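Local coordinates for chymotrypsin-like serine protease (Equine arteritis virus, PDB 1MBM), which probably cleaves viral polyprotein as a compact chymotrypsin-like serine endopeptidase, the nsp4 proteinase of an arterivirus, at residues A87-A92 with G135-T140; D95-L100 with A188-G193. All coordinates share one frame; numbering follows the deposited sequence.

Contact 1: A87-A92 with G135-T140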
loop_
_atom_site.group_PDB
_atom_site.type_symbol
_atom_site.label_atom_id
_atom_site.label_comp_id
_atom_site.label_asym_id
_atom_site.label_seq_id
_atom_site.Cartn_x
_atom_site.Cartn_y
_atom_site.Cartn_z
ATOM N N ALA A 87 1.982 -2.359 -8.202
ATOM C CA ALA A 87 1.313 -2.811 -6.995
ATOM C C ALA A 87 0.045 -1.992 -6.857
ATOM O O ALA A 87 -0.051 -0.886 -7.395
ATOM C CB ALA A 87 2.204 -2.650 -5.765
ATOM N N SER A 88 -0.942 -2.547 -6.171
ATOM C CA SER A 88 -2.196 -1.850 -5.977
ATOM C C SER A 88 -2.286 -1.366 -4.545
ATOM O O SER A 88 -2.105 -2.149 -3.610
ATOM C CB SER A 88 -3.389 -2.773 -6.282
ATOM O OG SER A 88 -3.469 -3.123 -7.660
ATOM N N TRP A 89 -2.523 -0.064 -4.396
ATOM C CA TRP A 89 -2.798 0.562 -3.116
ATOM C C TRP A 89 -4.313 0.487 -2.992
ATOM O O TRP A 89 -5.027 1.132 -3.751
ATOM C CB TRP A 89 -2.371 2.040 -3.133
ATOM C CG TRP A 89 -0.944 2.294 -2.699
ATOM C CD1 TRP A 89 -0.536 2.943 -1.567
ATOM C CD2 TRP A 89 0.250 1.939 -3.403
ATOM N NE1 TRP A 89 0.838 2.991 -1.511
ATOM C CE2 TRP A 89 1.348 2.380 -2.624
ATOM C CE3 TRP A 89 0.513 1.265 -4.603
ATOM C CZ2 TRP A 89 2.672 2.194 -3.015
ATOM C CZ3 TRP A 89 1.834 1.072 -4.986
ATOM C CH2 TRP A 89 2.897 1.533 -4.192
ATOM N N CYS A 90 -4.801 -0.311 -2.047
ATOM C CA CYS A 90 -6.235 -0.559 -1.917
ATOM C C CYS A 90 -6.913 0.473 -1.032
ATOM O O CYS A 90 -7.190 0.208 0.138
ATOM C CB CYS A 90 -6.483 -1.972 -1.378
ATOM S SG CYS A 90 -5.654 -3.273 -2.343
ATOM N N THR A 91 -7.182 1.648 -1.591
ATOM C CA THR A 91 -7.791 2.710 -0.797
ATOM C C THR A 91 -9.297 2.535 -0.684
ATOM O O THR A 91 -9.904 1.708 -1.373
ATOM C CB THR A 91 -7.469 4.105 -1.382
ATOM O OG1 THR A 91 -8.358 4.405 -2.469
ATOM C CG2 THR A 91 -6.093 4.122 -2.015
ATOM N N ALA A 92 -9.904 3.337 0.177
ATOM C CA ALA A 92 -11.351 3.289 0.354
ATOM C C ALA A 92 -12.132 3.855 -0.839
ATOM O O ALA A 92 -13.358 3.771 -0.872
ATOM C CB ALA A 92 -11.731 3.993 1.615
ATOM N N GLY A 135 4.274 12.172 -6.084
ATOM C CA GLY A 135 3.783 10.814 -5.995
ATOM C C GLY A 135 4.661 9.859 -5.218
ATOM O O GLY A 135 4.491 8.654 -5.351
ATOM N N VAL A 136 5.590 10.374 -4.416
ATOM C CA VAL A 136 6.441 9.500 -3.606
ATOM C C VAL A 136 5.592 8.813 -2.541
ATOM O O VAL A 136 4.787 9.457 -1.873
ATOM C CB VAL A 136 7.594 10.265 -2.909
ATOM C CG1 VAL A 136 8.270 9.398 -1.845
ATOM C CG2 VAL A 136 8.616 10.726 -3.905
ATOM N N ALA A 137 5.753 7.503 -2.408
ATOM C CA ALA A 137 5.035 6.748 -1.394
ATOM C C ALA A 137 6.025 6.017 -0.488
ATOM O O ALA A 137 7.112 5.659 -0.918
ATOM C CB ALA A 137 4.087 5.738 -2.061
ATOM N N TYR A 138 5.653 5.816 0.771
ATOM C CA TYR A 138 6.462 5.011 1.672
ATOM C C TYR A 138 5.566 3.874 2.152
ATOM O O TYR A 138 4.412 4.106 2.519
ATOM C CB TYR A 138 6.991 5.835 2.845
ATOM C CG TYR A 138 7.786 7.052 2.434
ATOM C CD1 TYR A 138 9.056 6.929 1.887
ATOM C CD2 TYR A 138 7.264 8.335 2.602
ATOM C CE1 TYR A 138 9.785 8.050 1.503
ATOM C CE2 TYR A 138 7.986 9.462 2.230
ATOM C CZ TYR A 138 9.245 9.314 1.687
ATOM O OH TYR A 138 9.964 10.434 1.329
ATOM N N VAL A 139 6.082 2.647 2.104
ATOM C CA VAL A 139 5.307 1.464 2.461
ATOM C C VAL A 139 6.011 0.640 3.541
ATOM O O VAL A 139 7.196 0.373 3.444
ATOM C CB VAL A 139 5.075 0.579 1.220
ATOM C CG1 VAL A 139 4.431 -0.770 1.598
ATOM C CG2 VAL A 139 4.243 1.331 0.152
ATOM N N THR A 140 5.287 0.231 4.572
ATOM C CA THR A 140 5.917 -0.557 5.620
ATOM C C THR A 140 5.531 -2.019 5.482
ATOM O O THR A 140 4.342 -2.330 5.425
ATOM C CB THR A 140 5.500 -0.049 7.007
ATOM O OG1 THR A 140 5.986 1.292 7.205
ATOM C CG2 THR A 140 6.202 -0.863 8.098
#
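Trp89 brings CZ2 of its indole up against the methyls of Ala137 and Val139, a small worked example of how side chains fill the inside of a beta-barrel between strands that do not pair. The barrel is the second of the two in this chymotrypsin-like fold, and between strands 85-91 and 136-140 the sheet runs through strands 117-120 and 123-132. The nearest CA atoms, those of Trp89 and Val139, are 9.9 Å apart, and the indole spans most of that gap. CZ2 of Trp89 does the touching, 3.6 Å from Val139 CG2 and 3.9 Å from Ala137 CB. Both methyls meet the ring at a slant. On strand 136-140, Ala137 and Val139 direct their CB atoms toward the tryptophan, whereas Tyr138 between them turns away, its hydroxyl hydrogen-bonded to Asn132. Val139 holds CG1 anti to its own N (chi1 172°), which leaves CG2 beside that N as the methyl offered to the indole; Val139 CG2 also lies 4.1 Å from Trp89 NE1, a packing distance. Other parts of the barrel fill in around the ring. His128 meets it with the two planes at about 70°, and Val118 touches both Trp89 and Val139, linking the pair through an intervening strand. All three touching residues are buried, and the interaction is wholly apolar. On the benzene side of the indole the backbone of its own strand comes close: Ala87 O lies in the ring plane at its edge, 3.6 Å from Trp89 CE3.

Contact 2: D95-L100 with A188-G193; sequences DEEGLL and AMLIDG
Rotated to a chi1 of -126°, well away from a staggered position, and then extended with CD1 anti to CA (chi2 -166°), Leu190 brings both methyls from the helix onto the backbone of strand 95-100. CD2 settles by Glu97 and Gly98, 3.6 Å from Gly98 O and 3.7 Å from Glu97 CG; CD1 lies by the next residue, 4.0 Å from Leu99 CA and 4.1 Å from Leu99 CB. The leucine crosses the side chains of Glu97 and Leu99 at about a right angle. Glu97 contributes its aliphatic stem to the packing. Gly98 has no side chain, and Leu190 packs directly on its carbonyl. The arrangement joins the second barrel of the chymotrypsin-like fold to the last helix of the alpha/beta C-terminal extension, the two segment axes passing 7.7 Å apart at 129°. Phe161 and Leu106 add apolar neighbours, touching Leu190 and Ile191 respectively. Asn196, just beyond the helix, hydrogen-bonds to both segments, with OD1 taking Glu97 N and ND2 giving to Gly193 O. No direct hydrogen bond links strand and helix; a water bridges them instead, donating to Glu97 O at 3.0 Å and to Leu190 O at 2.7 Å. The latter carbonyl, near the helix C-terminus, also receives a weak bond from Gly193 N.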
loop_
_atom_site.group_PDB
_atom_site.type_symbol
_atom_site.label_atom_id
_atom_site.label_comp_id
_atom_site.label_asym_id
_atom_site.label_seq_id
_atom_site.Cartn_x
_atom_site.Cartn_y
_atom_site.Cartn_z
ATOM N N ASP A 95 -8.702 1.130 -6.078
ATOM C CA ASP A 95 -7.301 0.786 -6.190
ATOM C C ASP A 95 -6.494 1.829 -6.947
ATOM O O ASP A 95 -6.867 2.271 -8.038
ATOM C CB ASP A 95 -7.127 -0.554 -6.897
ATOM C CG ASP A 95 -7.520 -1.725 -6.029
ATOM O OD1 ASP A 95 -7.967 -1.507 -4.877
ATOM O OD2 ASP A 95 -7.438 -2.896 -6.431
ATOM N N GLU A 96 -5.365 2.196 -6.361
ATOM C CA GLU A 96 -4.436 3.109 -6.991
ATOM C C GLU A 96 -3.265 2.257 -7.486
ATOM O O GLU A 96 -2.569 1.630 -6.682
ATOM C CB GLU A 96 -3.977 4.126 -5.951
ATOM C CG GLU A 96 -3.400 5.416 -6.491
ATOM C CD GLU A 96 -4.344 6.163 -7.416
ATOM O OE1 GLU A 96 -5.307 6.812 -6.955
ATOM O OE2 GLU A 96 -4.102 6.104 -8.617
ATOM N N GLU A 97 -3.066 2.195 -8.800
ATOM C CA GLU A 97 -1.941 1.448 -9.357
ATOM C C GLU A 97 -0.667 2.276 -9.239
ATOM O O GLU A 97 -0.630 3.416 -9.689
ATOM C CB GLU A 97 -2.186 1.057 -10.828
ATOM C CG GLU A 97 -0.989 0.340 -11.448
ATOM C CD GLU A 97 -1.303 -0.409 -12.738
ATOM O OE1 GLU A 97 -1.294 0.226 -13.813
ATOM O OE2 GLU A 97 -1.532 -1.637 -12.685
ATOM N N GLY A 98 0.372 1.707 -8.628
ATOM C CA GLY A 98 1.618 2.427 -8.446
ATOM C C GLY A 98 2.857 1.572 -8.653
ATOM O O GLY A 98 2.756 0.374 -8.935
ATOM N N LEU A 99 4.022 2.197 -8.540
ATOM C CA LEU A 99 5.294 1.491 -8.654
ATOM C C LEU A 99 5.716 1.077 -7.271
ATOM O O LEU A 99 5.653 1.872 -6.337
ATOM C CB LEU A 99 6.380 2.398 -9.230
ATOM C CG LEU A 99 7.821 1.927 -8.983
ATOM C CD1 LEU A 99 8.146 0.707 -9.852
ATOM C CD2 LEU A 99 8.826 3.047 -9.217
ATOM N N LEU A 100 6.125 -0.175 -7.133
ATOM C CA LEU A 100 6.637 -0.651 -5.867
ATOM C C LEU A 100 8.014 -1.270 -6.074
ATOM O O LEU A 100 8.210 -2.038 -7.004
ATOM C CB LEU A 100 5.688 -1.691 -5.252
ATOM C CG LEU A 100 6.141 -2.152 -3.860
ATOM C CD1 LEU A 100 5.115 -1.829 -2.798
ATOM C CD2 LEU A 100 6.548 -3.615 -3.832
ATOM N N ALA A 188 7.247 3.339 -17.976
ATOM C CA ALA A 188 6.769 4.695 -18.310
ATOM C C ALA A 188 5.266 4.886 -18.096
ATOM O O ALA A 188 4.841 5.914 -17.565
ATOM C CB ALA A 188 7.126 5.061 -19.750
ATOM N N MET A 189 4.478 3.900 -18.534
ATOM C CA MET A 189 3.022 3.917 -18.399
ATOM C C MET A 189 2.614 3.819 -16.933
ATOM O O MET A 189 1.595 4.384 -16.518
ATOM C CB MET A 189 2.381 2.761 -19.177
ATOM C CG MET A 189 2.372 2.923 -20.694
ATOM S SD MET A 189 1.085 4.017 -21.305
ATOM C CE MET A 189 -0.382 3.038 -20.957
ATOM N N LEU A 190 3.410 3.087 -16.161
ATOM C CA LEU A 190 3.164 2.946 -14.732
ATOM C C LEU A 190 3.194 4.335 -14.112
ATOM O O LEU A 190 2.195 4.791 -13.550
ATOM C CB LEU A 190 4.224 2.055 -14.074
ATOM C CG LEU A 190 3.743 0.849 -13.258
ATOM C CD1 LEU A 190 4.862 0.272 -12.394
ATOM C CD2 LEU A 190 2.527 1.180 -12.415
ATOM N N ILE A 191 4.334 5.009 -14.241
ATOM C CA ILE A 191 4.497 6.367 -13.719
ATOM C C ILE A 191 3.494 7.362 -14.328
ATOM O O ILE A 191 2.909 8.175 -13.607
ATOM C CB ILE A 191 5.951 6.848 -13.897
ATOM C CG1 ILE A 191 6.899 5.927 -13.129
ATOM C CG2 ILE A 191 6.106 8.276 -13.397
ATOM C CD1 ILE A 191 8.363 6.221 -13.357
ATOM N N ASP A 192 3.277 7.269 -15.642
ATOM C CA ASP A 192 2.297 8.110 -16.339
ATOM C C ASP A 192 0.879 7.851 -15.849
ATOM O O ASP A 192 0.021 8.726 -15.919
ATOM C CB ASP A 192 2.323 7.844 -17.847
ATOM C CG ASP A 192 3.025 8.936 -18.622
ATOM O OD1 ASP A 192 4.270 9.004 -18.565
ATOM O OD2 ASP A 192 2.409 9.770 -19.324
ATOM N N GLY A 193 0.643 6.634 -15.370
ATOM C CA GLY A 193 -0.655 6.218 -14.875
ATOM C C GLY A 193 -1.085 6.878 -13.582
ATOM O O GLY A 193 -2.201 6.642 -13.116
HETATM O O HOH W 1 -0.100 3.865 -12.563
#

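Contacts 1 and 2 use neighbouring strands of one antiparallel pair, 85-91 and 94-100, which follow each other in the chain; their centres are 10 Å apart. The strands are joined by probable hydrogen bonds from Glu96 N to Trp89 O (2.8 Å) and from Gly98 N to Ala87 O (2.9 Å). The indole also packs on the neighbouring backbone, Trp89 CH2 lying 3.5 Å from Leu99 O. Contact 1 is buried about 3 Å from the centre of the chain (centre to centre), whereas contact 2, about 12 Å from it, is where the helix of the C-terminal extension packs on strand 94-100. Near contact 1, Thr91 touches Asp113, the residue before Ser114, which probably forms the catalytic triad with His33 and Asp59.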